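DUF3256 domain-containing protein (Porphyromonas gingivalis W83, PDB 2P3P) is a probable membrane protein of unknown function that binds a magnesium ion. Local coordinates at residues A18-E21 against S22-P25. Numbering follows the deposited sequence.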
loop_
_atom_site.group_PDB
_atom_site.type_symbol
_atom_site.label_atom_id
_atom_site.label_comp_id
_atom_site.label_asym_id
_atom_site.label_seq_id
_atom_site.Cartn_x
_atom_site.Cartn_y
_atom_site.Cartn_z
ATOM N N ALA A 18 1.336 -16.416 -12.449
ATOM C CA ALA A 18 2.167 -16.037 -13.622
ATOM C C ALA A 18 3.051 -14.793 -13.446
ATOM O O ALA A 18 3.699 -14.330 -14.395
ATOM C CB ALA A 18 1.272 -15.870 -14.843
HETATM N N MSE A 19 3.101 -14.235 -12.245
HETATM C CA MSE A 19 3.950 -13.066 -11.977
HETATM C C MSE A 19 5.424 -13.490 -12.140
HETATM O O MSE A 19 5.828 -14.501 -11.591
HETATM C CB MSE A 19 3.685 -12.580 -10.552
HETATM C CG MSE A 19 4.451 -11.339 -10.114
HETATM SE SE MSE A 19 3.997 -10.924 -8.265
HETATM C CE MSE A 19 4.744 -12.538 -7.490
ATOM N N PRO A 20 6.214 -12.756 -12.944
ATOM C CA PRO A 20 7.623 -13.109 -13.071
ATOM C C PRO A 20 8.313 -12.959 -11.700
ATOM O O PRO A 20 8.055 -11.996 -10.939
ATOM C CB PRO A 20 8.181 -12.057 -14.048
ATOM C CG PRO A 20 6.980 -11.541 -14.842
ATOM C CD PRO A 20 5.829 -11.610 -13.801
ATOM N N GLU A 21 9.193 -13.898 -11.392
ATOM C CA GLU A 21 9.996 -13.798 -10.167
ATOM C C GLU A 21 10.716 -12.436 -10.051
ATOM O O GLU A 21 10.819 -11.868 -8.951
ATOM C CB GLU A 21 11.022 -14.936 -10.119
ATOM C CG GLU A 21 11.816 -14.978 -8.835
ATOM C CD GLU A 21 12.721 -16.206 -8.721
ATOM O OE1 GLU A 21 12.380 -17.291 -9.230
ATOM O OE2 GLU A 21 13.777 -16.076 -8.086
ATOM N N SER A 22 11.256 -11.943 -11.169
ATOM C CA SER A 22 12.008 -10.673 -11.172
ATOM C C SER A 22 11.149 -9.508 -10.775
ATOM O O SER A 22 11.639 -8.601 -10.163
ATOM C CB SER A 22 12.687 -10.426 -12.517
ATOM O OG SER A 22 13.700 -9.406 -12.444
ATOM N N VAL A 23 9.835 -9.557 -11.068
ATOM C CA VAL A 23 8.915 -8.467 -10.673
ATOM C C VAL A 23 8.756 -8.376 -9.147
ATOM O O VAL A 23 8.644 -7.269 -8.588
ATOM C CB VAL A 23 7.523 -8.625 -11.398
ATOM C CG1 VAL A 23 6.408 -7.812 -10.719
ATOM C CG2 VAL A 23 7.645 -8.235 -12.843
ATOM N N LEU A 24 8.770 -9.514 -8.470
ATOM C CA LEU A 24 8.747 -9.557 -6.996
ATOM C C LEU A 24 9.430 -10.815 -6.427
ATOM O O LEU A 24 8.764 -11.799 -6.062
ATOM C CB LEU A 24 7.291 -9.435 -6.532
ATOM C CG LEU A 24 7.008 -9.166 -5.059
ATOM C CD1 LEU A 24 7.323 -7.749 -4.718
ATOM C CD2 LEU A 24 5.520 -9.494 -4.754
ATOM N N PRO A 25 10.775 -10.784 -6.321
ATOM C CA PRO A 25 11.629 -11.891 -5.902
ATOM C C PRO A 25 11.756 -12.091 -4.400
ATOM O O PRO A 25 12.875 -12.152 -3.848
ATOM C CB PRO A 25 12.963 -11.527 -6.531
ATOM C CG PRO A 25 13.010 -10.065 -6.470
ATOM C CD PRO A 25 11.585 -9.612 -6.703
#
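Two overlapping turns in the loop that joins helix 11-18 to helix 29-39 fold Met-19 and Pro-20 back toward Val-23 and Leu-24. Each turn closes with a weak i to i+3 backbone bond: Val-23 N reaches Pro-20 O at 3.0 Å with a bent N-H...O angle of 132°, and Leu-24 N reaches Glu-21 O at 3.2 Å and 122°. Pro-25 has no N-H to offer Ser-22 O, the next acceptor of the series; its CD lies 3.3 Å from Glu-21 O. On the apolar side, long, flexible selenomethionine Met-19 extends with CG anti to the backbone N (chi1 -178°), carrying SE to 4.0 Å from Leu-24 CB, and a bend at chi3 turns CE in beside the same carbon. Branched Val-23 serves two neighbours: CG1 lies 4.1 Å from Met-19 CG, while CG2 meets the ring of Pro-20 at CG, 3.9 Å away. Trp-114 touches Met-19, Pro-20 and Val-23; from strand 77-84, Met-80 touches Met-19 and Leu-24, and Val-78 touches Leu-24. Hydrogen bonds from Arg-32 NH2 to Met-19 O and from Met-29 N to Glu-21 OE1, with these apolar contacts, thus supplement two weak turn bonds in holding this surface loop.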